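Local coordinates for protein 2-phospho-L-lactate guanylyltransferase (Methanosarcina mazei, PDB 2I5E) that probably condenses (2S)-2-phospholactate with GTP, releasing diphosphate and giving the lactyl-2-diphospho-5'-guanosine used to build coenzyme F420, at residues L129-K132 / R138-Y141; P21-Q26 / S195-E200; Q38-L43 / V51-P56; T170-P175 / V179-H184. All coordinates share one frame; numbering follows the deposited sequence.

Contact 1 (L129-K132 / R138-Y141); sequences LFIK and RVKY
Leu-129 meets both Tyr-141 and Val-139 through its CD2 methyl. That methyl approaches the phenol obliquely, 3.3 Å from Tyr-141 OH and 4.1 Å from Tyr-141 CZ, while Leu-129 CB lies 3.5 Å from the same hydroxyl. The phenol oxygen is thus pressed against hydrocarbon; it is buried and has no hydrogen-bonding partner in the model. The same Leu-129 CD2 also packs against Val-139 CG1 at 3.9 Å. The leucine's first torsion is extended (chi1 -161°), which carries its branched end across to the loop. Val-139 CG1 also faces Ile-131 CD1, more loosely at 4.5 Å, so one valine methyl serves two residues of the strand. No hydrogen bond spans the two segments, and the loop is fixed from elsewhere: Asn-77 OD1 takes the N-H of Tyr-141, Asn-81 ND2 bonds to Val-139 O, and His-149 NE2 accepts from Lys-140 N. The His-149 ring also meets the Tyr-141 ring edge-to-face. Strand 126-131 pairs with strands 91-94 and 116-120 in the central mixed sheet; Val-139 and Tyr-141 lie between that sheet and helix 76-86, with His-149 of helix 145-154 beside them.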
loop_
_atom_site.group_PDB
_atom_site.type_symbol
_atom_site.label_atom_id
_atom_site.label_comp_id
_atom_site.label_asym_id
_atom_site.label_seq_id
_atom_site.Cartn_x
_atom_site.Cartn_y
_atom_site.Cartn_z
ATOM N N LEU A 129 -3.471 -15.152 1.981
ATOM C CA LEU A 129 -3.793 -16.017 0.880
ATOM C C LEU A 129 -5.038 -16.822 1.307
ATOM O O LEU A 129 -5.000 -17.510 2.341
ATOM C CB LEU A 129 -2.612 -16.952 0.634
ATOM C CG LEU A 129 -2.435 -17.692 -0.702
ATOM C CD1 LEU A 129 -2.686 -16.763 -1.951
ATOM C CD2 LEU A 129 -1.027 -18.252 -0.667
ATOM N N PHE A 130 -6.115 -16.693 0.534
ATOM C CA PHE A 130 -7.332 -17.477 0.661
ATOM C C PHE A 130 -7.448 -18.442 -0.534
ATOM O O PHE A 130 -7.552 -18.028 -1.680
ATOM C CB PHE A 130 -8.617 -16.597 0.869
ATOM C CG PHE A 130 -9.878 -17.414 1.164
ATOM C CD1 PHE A 130 -10.025 -18.130 2.357
ATOM C CD2 PHE A 130 -10.882 -17.553 0.181
ATOM C CE1 PHE A 130 -11.161 -18.939 2.604
ATOM C CE2 PHE A 130 -12.025 -18.331 0.394
ATOM C CZ PHE A 130 -12.170 -19.011 1.599
ATOM N N ILE A 131 -7.384 -19.733 -0.213
ATOM C CA ILE A 131 -7.387 -20.801 -1.133
ATOM C C ILE A 131 -8.652 -21.669 -0.909
ATOM O O ILE A 131 -8.723 -22.351 0.080
ATOM C CB ILE A 131 -6.109 -21.649 -0.872
ATOM C CG1 ILE A 131 -4.819 -20.735 -0.959
ATOM C CG2 ILE A 131 -6.094 -22.889 -1.766
ATOM C CD1 ILE A 131 -3.796 -21.019 0.201
ATOM N N LYS A 132 -9.621 -21.640 -1.827
ATOM C CA LYS A 132 -10.859 -22.438 -1.719
ATOM C C LYS A 132 -10.572 -23.916 -1.933
ATOM O O LYS A 132 -11.204 -24.735 -1.324
ATOM C CB LYS A 132 -11.857 -22.011 -2.786
ATOM C CG LYS A 132 -12.551 -20.731 -2.477
ATOM C CD LYS A 132 -13.624 -20.369 -3.481
ATOM C CE LYS A 132 -13.980 -18.906 -3.244
ATOM N NZ LYS A 132 -14.870 -18.580 -4.363
ATOM N N ARG A 138 -0.444 -24.980 -4.165
ATOM C CA ARG A 138 0.830 -25.153 -3.477
ATOM C C ARG A 138 1.379 -23.734 -3.124
ATOM O O ARG A 138 1.249 -22.845 -3.903
ATOM C CB ARG A 138 1.761 -25.988 -4.418
ATOM C CG ARG A 138 3.282 -25.878 -4.151
ATOM C CD ARG A 138 4.159 -26.615 -5.268
ATOM N NE ARG A 138 4.262 -25.839 -6.526
ATOM C CZ ARG A 138 5.052 -24.768 -6.693
ATOM N NH1 ARG A 138 5.800 -24.356 -5.679
ATOM N NH2 ARG A 138 5.116 -24.112 -7.864
ATOM N N VAL A 139 1.898 -23.478 -1.935
ATOM C CA VAL A 139 2.426 -22.167 -1.623
ATOM C C VAL A 139 3.949 -22.113 -1.774
ATOM O O VAL A 139 4.637 -23.135 -1.539
ATOM C CB VAL A 139 2.168 -21.697 -0.110
ATOM C CG1 VAL A 139 0.648 -21.627 0.250
ATOM C CG2 VAL A 139 2.922 -22.581 0.851
ATOM N N LYS A 140 4.471 -20.894 -1.990
ATOM C CA LYS A 140 5.885 -20.621 -2.042
ATOM C C LYS A 140 6.119 -19.186 -1.614
ATOM O O LYS A 140 6.243 -18.285 -2.477
ATOM C CB LYS A 140 6.429 -20.828 -3.451
ATOM C CG LYS A 140 8.000 -20.907 -3.460
ATOM C CD LYS A 140 8.444 -21.168 -4.899
ATOM C CE LYS A 140 9.974 -21.254 -5.042
ATOM N NZ LYS A 140 10.627 -19.849 -4.941
ATOM N N TYR A 141 6.164 -18.977 -0.288
ATOM C CA TYR A 141 6.442 -17.666 0.305
ATOM C C TYR A 141 7.939 -17.469 0.194
ATOM O O TYR A 141 8.658 -18.425 -0.060
ATOM C CB TYR A 141 6.036 -17.615 1.812
ATOM C CG TYR A 141 4.560 -17.556 1.976
ATOM C CD1 TYR A 141 3.787 -18.724 1.924
ATOM C CD2 TYR A 141 3.927 -16.344 2.105
ATOM C CE1 TYR A 141 2.424 -18.681 1.963
ATOM C CE2 TYR A 141 2.554 -16.271 2.225
ATOM C CZ TYR A 141 1.806 -17.446 2.143
ATOM O OH TYR A 141 0.447 -17.404 2.198
#

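Contact 2 (P21-Q26 / S195-E200); sequences PVLSLQ and SKFRLE
The Phe-197 ring is met at its edge by two consecutive residues of the 21-26 segment. Val-22 O lies near the ring plane, 3.5 Å from Phe-197 CZ, and Leu-23 CD1 comes in at the same rim, 3.9 Å from Phe-197 CE2. Val-22 adds its CG2 methyl, 3.7 Å from Phe-197 CZ. Leu-23 CD1 also brushes the aliphatic part of Lys-196, 4.4 Å from CD, whereas the lysine's ammonium end pairs with Glu-27. An alanine in place of Phe-197 is likely to open a gap beside Val-22 and Leu-23, which would lose the ring that packs on both. Farther along the strand, a salt bridge joins Arg-198 NH2 to Glu-200 OE2 at 2.9 Å, the donor standing 51° out of the carboxylate plane. Ser-24 is the N-cap of helix 25-45: its side chain caps a backbone N in the first turn, while Glu-27 OE2 accepts from the Ser-24 backbone N, as in a capping box. The contact therefore joins the start of that helix to the hairpin of strands 197-201 and 206-210, where Leu-208 packs on Phe-197.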
loop_
_atom_site.group_PDB
_atom_site.type_symbol
_atom_site.label_atom_id
_atom_site.label_comp_id
_atom_site.label_asym_id
_atom_site.label_seq_id
_atom_site.Cartn_x
_atom_site.Cartn_y
_atom_site.Cartn_z
ATOM N N PRO A 21 18.997 -2.193 13.718
ATOM C CA PRO A 21 19.118 -1.684 15.045
ATOM C C PRO A 21 18.136 -0.584 15.510
ATOM O O PRO A 21 18.406 -0.038 16.577
ATOM C CB PRO A 21 20.579 -1.096 15.047
ATOM C CG PRO A 21 20.791 -0.709 13.514
ATOM C CD PRO A 21 19.632 -1.274 12.748
ATOM N N VAL A 22 17.070 -0.219 14.842
ATOM C CA VAL A 22 16.109 0.577 15.582
ATOM C C VAL A 22 15.368 -0.008 16.758
ATOM O O VAL A 22 14.940 0.706 17.615
ATOM C CB VAL A 22 15.261 1.552 14.791
ATOM C CG1 VAL A 22 15.655 1.621 13.366
ATOM C CG2 VAL A 22 13.850 1.264 14.958
ATOM N N LEU A 23 15.207 -1.311 16.778
ATOM C CA LEU A 23 14.755 -2.039 17.949
ATOM C C LEU A 23 15.779 -3.102 18.427
ATOM O O LEU A 23 16.570 -3.606 17.658
ATOM C CB LEU A 23 13.433 -2.708 17.607
ATOM C CG LEU A 23 12.054 -2.329 18.135
ATOM C CD1 LEU A 23 11.884 -0.940 18.623
ATOM C CD2 LEU A 23 11.007 -2.677 17.166
ATOM N N SER A 24 15.738 -3.436 19.703
ATOM C CA SER A 24 16.479 -4.561 20.230
ATOM C C SER A 24 15.910 -5.931 19.919
ATOM O O SER A 24 14.807 -6.055 19.491
ATOM C CB SER A 24 16.721 -4.416 21.733
ATOM O OG SER A 24 15.554 -4.560 22.484
ATOM N N LEU A 25 16.680 -6.967 20.176
ATOM C CA LEU A 25 16.114 -8.277 20.358
ATOM C C LEU A 25 14.916 -8.210 21.239
ATOM O O LEU A 25 13.845 -8.501 20.816
ATOM C CB LEU A 25 17.115 -9.234 20.952
ATOM C CG LEU A 25 16.712 -10.701 21.030
ATOM C CD1 LEU A 25 17.921 -11.601 21.047
ATOM C CD2 LEU A 25 15.799 -11.027 22.219
ATOM N N GLN A 26 15.083 -7.864 22.484
ATOM C CA GLN A 26 13.924 -7.969 23.335
ATOM C C GLN A 26 12.752 -7.217 22.766
ATOM O O GLN A 26 11.599 -7.688 22.927
ATOM C CB GLN A 26 14.108 -7.402 24.746
ATOM C CG GLN A 26 15.381 -7.711 25.507
ATOM C CD GLN A 26 15.423 -6.871 26.775
ATOM O OE1 GLN A 26 15.340 -7.407 27.891
ATOM N NE2 GLN A 26 15.476 -5.539 26.608
ATOM N N SER A 195 5.206 4.657 22.260
ATOM C CA SER A 195 5.883 4.817 23.538
ATOM C C SER A 195 7.379 4.938 23.401
ATOM O O SER A 195 8.045 5.294 24.351
ATOM C CB SER A 195 5.462 3.650 24.500
ATOM O OG SER A 195 6.171 2.440 24.233
ATOM N N LYS A 196 7.928 4.652 22.227
ATOM C CA LYS A 196 9.338 4.683 22.033
ATOM C C LYS A 196 9.744 5.668 20.975
ATOM O O LYS A 196 10.871 6.049 20.990
ATOM C CB LYS A 196 9.906 3.267 21.677
ATOM C CG LYS A 196 9.584 2.156 22.782
ATOM C CD LYS A 196 9.947 0.699 22.275
ATOM C CE LYS A 196 9.869 -0.284 23.428
ATOM N NZ LYS A 196 11.217 -0.347 24.124
ATOM N N PHE A 197 8.861 6.030 20.029
ATOM C CA PHE A 197 9.210 6.975 18.946
ATOM C C PHE A 197 8.111 7.992 18.687
ATOM O O PHE A 197 6.948 7.795 19.038
ATOM C CB PHE A 197 9.449 6.226 17.628
ATOM C CG PHE A 197 10.431 5.113 17.727
ATOM C CD1 PHE A 197 11.769 5.347 17.392
ATOM C CD2 PHE A 197 10.009 3.818 18.084
ATOM C CE1 PHE A 197 12.724 4.331 17.452
ATOM C CE2 PHE A 197 10.934 2.769 18.147
ATOM C CZ PHE A 197 12.308 3.019 17.873
ATOM N N ARG A 198 8.472 9.038 17.978
ATOM C CA ARG A 198 7.587 10.014 17.433
ATOM C C ARG A 198 7.874 10.162 15.965
ATOM O O ARG A 198 8.964 9.827 15.496
ATOM C CB ARG A 198 7.863 11.390 18.128
ATOM C CG ARG A 198 9.242 11.455 18.663
ATOM C CD ARG A 198 9.513 12.677 19.519
ATOM N NE ARG A 198 9.700 13.652 18.539
ATOM C CZ ARG A 198 10.799 14.347 18.277
ATOM N NH1 ARG A 198 11.901 14.277 19.001
ATOM N NH2 ARG A 198 10.703 15.180 17.248
ATOM N N LEU A 199 6.919 10.723 15.219
ATOM C CA LEU A 199 7.156 11.207 13.839
ATOM C C LEU A 199 7.764 12.631 13.776
ATOM O O LEU A 199 7.382 13.521 14.477
ATOM C CB LEU A 199 5.828 11.168 13.059
ATOM C CG LEU A 199 5.225 9.745 13.102
ATOM C CD1 LEU A 199 3.825 9.627 12.495
ATOM C CD2 LEU A 199 6.193 8.676 12.425
ATOM N N GLU A 200 8.706 12.852 12.907
ATOM C CA GLU A 200 9.262 14.187 12.788
ATOM C C GLU A 200 9.347 14.553 11.316
ATOM O O GLU A 200 9.707 13.706 10.514
ATOM C CB GLU A 200 10.684 14.143 13.362
ATOM C CG GLU A 200 11.609 15.239 12.937
ATOM C CD GLU A 200 12.671 15.454 13.978
ATOM O OE1 GLU A 200 13.768 14.912 13.768
ATOM O OE2 GLU A 200 12.374 16.095 15.021
#

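Contact 3 (Q38-L43 / V51-P56); sequences QVISSL and VDILSP
The turn that presents Ile-40 and Leu-43 to Val-51 and Ile-53 is held by a backbone bond of 2.8 Å from Ser-42 N to Gln-38 O, repeated one residue on from Leu-43 N to Val-39 O. Across to the strand everything is hydrocarbon. Val-51 turns both methyls to Leu-43: its CG1, trans to the amide nitrogen (chi1 174°), lies 3.8 Å from Leu-43 CD1, and its CG2 lies 3.9 Å from Leu-43 CB. The valine fork thus follows the leucine from root to tip. Ile-40 and Ile-53 touch through their CD1 methyls, 3.8 Å apart, the side chains crossing at about a right angle. Ile-40 CG1 adds a looser touch on Val-51 CG1. All four residues are buried. Within the strand, Asp-52 holds two polar partners, Arg-68 through OD1 and Tyr-83 through OD2. The 38-43 helical segment runs nearly antiparallel to strand segment 51-55 (154°, axes 10.0 Å apart at closest approach), as expected where helix 25-45 is the crossover of a beta-alpha-beta unit from strand 5-9 to its parallel neighbour 50-55. Ile-8 of strand 5-9 touches Ile-40, Leu-43 and Val-51, and Ile-106 of helix 103-109 packs on Leu-43.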
loop_
_atom_site.group_PDB
_atom_site.type_symbol
_atom_site.label_atom_id
_atom_site.label_comp_id
_atom_site.label_asym_id
_atom_site.label_seq_id
_atom_site.Cartn_x
_atom_site.Cartn_y
_atom_site.Cartn_z
ATOM N N GLN A 38 -3.137 -9.114 17.828
ATOM C CA GLN A 38 -4.048 -8.274 17.078
ATOM C C GLN A 38 -4.606 -8.988 15.808
ATOM O O GLN A 38 -5.804 -8.892 15.489
ATOM C CB GLN A 38 -3.318 -6.997 16.674
ATOM C CG GLN A 38 -3.011 -5.982 17.844
ATOM C CD GLN A 38 -2.997 -4.588 17.326
ATOM O OE1 GLN A 38 -1.940 -3.994 17.062
ATOM N NE2 GLN A 38 -4.190 -4.065 17.088
ATOM N N VAL A 39 -3.728 -9.687 15.077
ATOM C CA VAL A 39 -4.202 -10.600 13.964
ATOM C C VAL A 39 -5.183 -11.675 14.392
ATOM O O VAL A 39 -6.213 -11.812 13.713
ATOM C CB VAL A 39 -3.037 -11.244 13.191
ATOM C CG1 VAL A 39 -3.527 -12.142 12.070
ATOM C CG2 VAL A 39 -2.086 -10.148 12.745
ATOM N N ILE A 40 -4.899 -12.400 15.487
ATOM C CA ILE A 40 -5.833 -13.382 15.991
ATOM C C ILE A 40 -7.146 -12.683 16.424
ATOM O O ILE A 40 -8.230 -13.126 16.093
ATOM C CB ILE A 40 -5.318 -14.199 17.229
ATOM C CG1 ILE A 40 -4.083 -15.036 16.907
ATOM C CG2 ILE A 40 -6.453 -15.056 17.772
ATOM C CD1 ILE A 40 -3.156 -15.312 18.140
ATOM N N SER A 41 -7.053 -11.551 17.072
ATOM C CA SER A 41 -8.304 -10.814 17.341
ATOM C C SER A 41 -9.068 -10.396 16.062
ATOM O O SER A 41 -10.332 -10.428 16.011
ATOM C CB SER A 41 -8.004 -9.604 18.193
ATOM O OG SER A 41 -9.263 -8.949 18.422
ATOM N N SER A 42 -8.353 -10.019 14.984
ATOM C CA SER A 42 -9.139 -9.754 13.758
ATOM C C SER A 42 -9.811 -10.957 13.145
ATOM O O SER A 42 -10.925 -10.841 12.579
ATOM C CB SER A 42 -8.375 -8.997 12.706
ATOM O OG SER A 42 -8.185 -7.716 13.156
ATOM N N LEU A 43 -9.154 -12.103 13.225
ATOM C CA LEU A 43 -9.718 -13.335 12.700
ATOM C C LEU A 43 -10.965 -13.705 13.509
ATOM O O LEU A 43 -11.958 -14.166 12.943
ATOM C CB LEU A 43 -8.694 -14.493 12.702
ATOM C CG LEU A 43 -7.476 -14.224 11.818
ATOM C CD1 LEU A 43 -6.259 -15.193 12.065
ATOM C CD2 LEU A 43 -7.856 -14.196 10.337
ATOM N N VAL A 51 -8.554 -20.836 14.629
ATOM C CA VAL A 51 -7.360 -20.226 14.136
ATOM C C VAL A 51 -6.283 -21.131 14.636
ATOM O O VAL A 51 -6.243 -21.442 15.812
ATOM C CB VAL A 51 -7.235 -18.832 14.747
ATOM C CG1 VAL A 51 -5.917 -18.166 14.384
ATOM C CG2 VAL A 51 -8.426 -17.988 14.351
ATOM N N ASP A 52 -5.412 -21.561 13.737
ATOM C CA ASP A 52 -4.199 -22.268 14.117
ATOM C C ASP A 52 -2.966 -21.339 14.054
ATOM O O ASP A 52 -2.880 -20.413 13.199
ATOM C CB ASP A 52 -4.028 -23.439 13.149
ATOM C CG ASP A 52 -5.291 -24.312 13.069
ATOM O OD1 ASP A 52 -5.839 -24.629 14.138
ATOM O OD2 ASP A 52 -5.726 -24.676 11.961
ATOM N N ILE A 53 -1.971 -21.577 14.886
ATOM C CA ILE A 53 -0.771 -20.777 14.786
ATOM C C ILE A 53 0.219 -21.804 14.449
ATOM O O ILE A 53 0.258 -22.771 15.133
ATOM C CB ILE A 53 -0.458 -20.162 16.125
ATOM C CG1 ILE A 53 -1.536 -19.160 16.487
ATOM C CG2 ILE A 53 0.877 -19.526 16.096
ATOM C CD1 ILE A 53 -1.397 -18.666 17.858
ATOM N N LEU A 54 1.007 -21.671 13.392
ATOM C CA LEU A 54 1.945 -22.732 13.052
ATOM C C LEU A 54 3.366 -22.217 13.319
ATOM O O LEU A 54 3.865 -21.282 12.655
ATOM C CB LEU A 54 1.698 -23.103 11.584
ATOM C CG LEU A 54 2.474 -24.228 10.918
ATOM C CD1 LEU A 54 1.889 -25.562 11.426
ATOM C CD2 LEU A 54 2.248 -24.049 9.458
ATOM N N SER A 55 3.988 -22.791 14.333
ATOM C CA SER A 55 5.186 -22.298 14.982
ATOM C C SER A 55 6.153 -23.485 15.204
ATOM O O SER A 55 5.678 -24.640 15.452
ATOM C CB SER A 55 4.756 -21.736 16.314
ATOM O OG SER A 55 5.841 -21.463 17.142
ATOM N N PRO A 56 7.471 -23.250 15.080
ATOM C CA PRO A 56 8.453 -24.363 15.216
ATOM C C PRO A 56 8.773 -24.744 16.666
ATOM O O PRO A 56 9.415 -25.785 16.930
ATOM C CB PRO A 56 9.691 -23.834 14.486
ATOM C CG PRO A 56 9.664 -22.313 14.697
ATOM C CD PRO A 56 8.127 -21.953 14.784
#

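Contact 4 (T170-P175 / V179-H184)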
loop_
_atom_site.group_PDB
_atom_site.type_symbol
_atom_site.label_atom_id
_atom_site.label_comp_id
_atom_site.label_asym_id
_atom_site.label_seq_id
_atom_site.Cartn_x
_atom_site.Cartn_y
_atom_site.Cartn_z
ATOM N N THR A 170 0.152 -3.444 4.275
ATOM C CA THR A 170 1.243 -2.918 5.145
ATOM C C THR A 170 1.651 -3.972 6.144
ATOM O O THR A 170 1.050 -4.138 7.233
ATOM C CB THR A 170 0.737 -1.657 5.822
ATOM O OG1 THR A 170 0.280 -0.792 4.782
ATOM C CG2 THR A 170 1.803 -0.896 6.612
ATOM N N ASP A 171 2.672 -4.741 5.759
ATOM C CA ASP A 171 3.327 -5.642 6.676
ATOM C C ASP A 171 4.451 -4.825 7.309
ATOM O O ASP A 171 5.005 -3.895 6.706
ATOM C CB ASP A 171 3.874 -6.869 5.969
ATOM C CG ASP A 171 4.696 -6.526 4.715
ATOM O OD1 ASP A 171 4.137 -6.090 3.705
ATOM O OD2 ASP A 171 5.911 -6.650 4.779
ATOM N N ILE A 172 4.810 -5.203 8.518
ATOM C CA ILE A 172 5.649 -4.334 9.293
ATOM C C ILE A 172 6.905 -5.109 9.395
ATOM O O ILE A 172 6.930 -6.089 10.139
ATOM C CB ILE A 172 4.965 -3.901 10.655
ATOM C CG1 ILE A 172 4.014 -2.666 10.403
ATOM C CG2 ILE A 172 6.037 -3.343 11.628
ATOM C CD1 ILE A 172 2.674 -2.992 10.116
ATOM N N ASP A 173 7.932 -4.719 8.613
ATOM C CA ASP A 173 9.190 -5.503 8.525
ATOM C C ASP A 173 10.485 -4.697 8.709
ATOM O O ASP A 173 11.483 -5.182 9.196
ATOM C CB ASP A 173 9.256 -6.285 7.192
ATOM C CG ASP A 173 10.177 -7.509 7.258
ATOM O OD1 ASP A 173 10.133 -8.317 8.265
ATOM O OD2 ASP A 173 10.945 -7.602 6.271
ATOM N N GLU A 174 10.436 -3.445 8.327
ATOM C CA GLU A 174 11.550 -2.569 8.548
ATOM C C GLU A 174 11.142 -1.244 9.218
ATOM O O GLU A 174 9.949 -1.009 9.365
ATOM C CB GLU A 174 12.322 -2.376 7.268
ATOM C CG GLU A 174 11.520 -1.936 6.125
ATOM C CD GLU A 174 12.237 -2.149 4.838
ATOM O OE1 GLU A 174 13.392 -2.641 4.865
ATOM O OE2 GLU A 174 11.649 -1.819 3.798
ATOM N N PRO A 175 12.145 -0.427 9.677
ATOM C CA PRO A 175 11.871 0.836 10.384
ATOM C C PRO A 175 10.849 1.733 9.667
ATOM O O PRO A 175 9.984 2.285 10.286
ATOM C CB PRO A 175 13.293 1.542 10.427
ATOM C CG PRO A 175 14.237 0.331 10.427
ATOM C CD PRO A 175 13.597 -0.601 9.434
ATOM N N VAL A 179 6.628 3.925 10.713
ATOM C CA VAL A 179 5.987 5.156 10.254
ATOM C C VAL A 179 4.530 4.885 9.869
ATOM O O VAL A 179 3.656 5.622 10.344
ATOM C CB VAL A 179 6.749 5.806 9.095
ATOM C CG1 VAL A 179 6.166 7.216 8.781
ATOM C CG2 VAL A 179 8.208 6.014 9.563
ATOM N N GLU A 180 4.240 3.838 9.080
ATOM C CA GLU A 180 2.899 3.607 8.593
ATOM C C GLU A 180 2.048 3.192 9.772
ATOM O O GLU A 180 0.904 3.471 9.826
ATOM C CB GLU A 180 2.824 2.458 7.540
ATOM C CG GLU A 180 3.696 2.615 6.303
ATOM C CD GLU A 180 3.280 3.846 5.489
ATOM O OE1 GLU A 180 2.140 4.342 5.592
ATOM O OE2 GLU A 180 4.109 4.406 4.792
ATOM N N LEU A 181 2.600 2.379 10.652
ATOM C CA LEU A 181 1.884 1.955 11.847
ATOM C C LEU A 181 1.471 3.185 12.757
ATOM O O LEU A 181 0.341 3.264 13.264
ATOM C CB LEU A 181 2.774 0.991 12.638
ATOM C CG LEU A 181 2.080 0.318 13.835
ATOM C CD1 LEU A 181 0.615 -0.221 13.485
ATOM C CD2 LEU A 181 2.990 -0.781 14.341
ATOM N N LEU A 182 2.441 4.062 12.995
ATOM C CA LEU A 182 2.158 5.289 13.729
ATOM C C LEU A 182 1.085 6.163 13.005
ATOM O O LEU A 182 0.096 6.626 13.622
ATOM C CB LEU A 182 3.443 6.037 14.063
ATOM C CG LEU A 182 4.282 5.440 15.197
ATOM C CD1 LEU A 182 5.553 6.346 15.490
ATOM C CD2 LEU A 182 3.599 4.908 16.474
ATOM N N ILE A 183 1.219 6.346 11.692
ATOM C CA ILE A 183 0.195 7.138 11.016
ATOM C C ILE A 183 -1.207 6.482 11.019
ATOM O O ILE A 183 -2.159 7.170 11.290
ATOM C CB ILE A 183 0.566 7.458 9.566
ATOM C CG1 ILE A 183 1.911 8.216 9.542
ATOM C CG2 ILE A 183 -0.685 8.039 8.813
ATOM C CD1 ILE A 183 1.905 9.654 9.533
ATOM N N HIS A 184 -1.319 5.175 10.688
ATOM C CA HIS A 184 -2.591 4.564 10.357
ATOM C C HIS A 184 -3.129 3.613 11.386
ATOM O O HIS A 184 -4.281 3.177 11.270
ATOM C CB HIS A 184 -2.516 3.790 8.998
ATOM C CG HIS A 184 -2.246 4.685 7.816
ATOM N ND1 HIS A 184 -1.005 4.780 7.208
ATOM C CD2 HIS A 184 -3.016 5.601 7.213
ATOM C CE1 HIS A 184 -1.037 5.706 6.254
ATOM N NE2 HIS A 184 -2.270 6.173 6.202
#
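Thr-170 and Glu-180 make the tight end of a loop-helix connection in this GT-A-like nucleotidyltransferase, where the loop 170-175 leads into helix 175-184 and packs back along it. The methyl CG2 of Thr-170 sits 3.6 Å from Glu-180 CB and 4.0 Å from Glu-180 CG, the two side chains crossing at about a right angle. With OG1 beside the backbone N (chi1 -54°), CG2 of Thr-170 lies anti to that nitrogen and faces Glu-180, while the hydroxyl bonds to Phe-166 O. Glu-180 bends at its second torsion (chi2 -63°), and its OE2 accepts a hydrogen bond from Gly-123 N of the second subunit, so the buried carboxylate has a partner across the dimer interface.

Packing is looser farther along. The nearest atoms of Ile-172 and Leu-181, CG1 and CB, are 4.5 Å apart, yet the contact between these two residues is broad, each giving up more surface than Thr-170 or Glu-180 does. The more open side carries the acidic residues of the loop: Asp-171 pairs with Lys-122 and Asn-127, whereas Asp-173 pairs with Lys-16 of its own chain and with Arg-205 of the second subunit. A Tris molecule, probably from the crystallisation liquor, bonds to both Thr-170 OG1 and Asp-171 OD2 and may mark a pocket here, although no substrate is present. At the far end of the contact, Pro-175 O and Val-179 N stand 3.8 Å apart.

Overall arrangement
Along the chain, contact 3 closes before contact 1 opens and contact 4 follows, all within the span between the two halves of contact 2. Contacts 1 and 3 both reach the central mixed sheet, their centres about 16 Å apart, and pack different layers against it. Contact 2 lies at the N-terminal start of helix 25-45 and contact 3 in its C-terminal half, with centres about 25 Å apart. Contacts 2 and 4 lie together on one side of the molecule, about 12 Å between centres, and touch directly: Val-22 CG1 meets Pro-175 CG at 3.5 Å, and Leu-199 packs on helix 175-184. The terminal hairpin is thereby tied to the region that faces the second subunit, while contact 1 lies far away, its centre about 33 Å from that of contact 2.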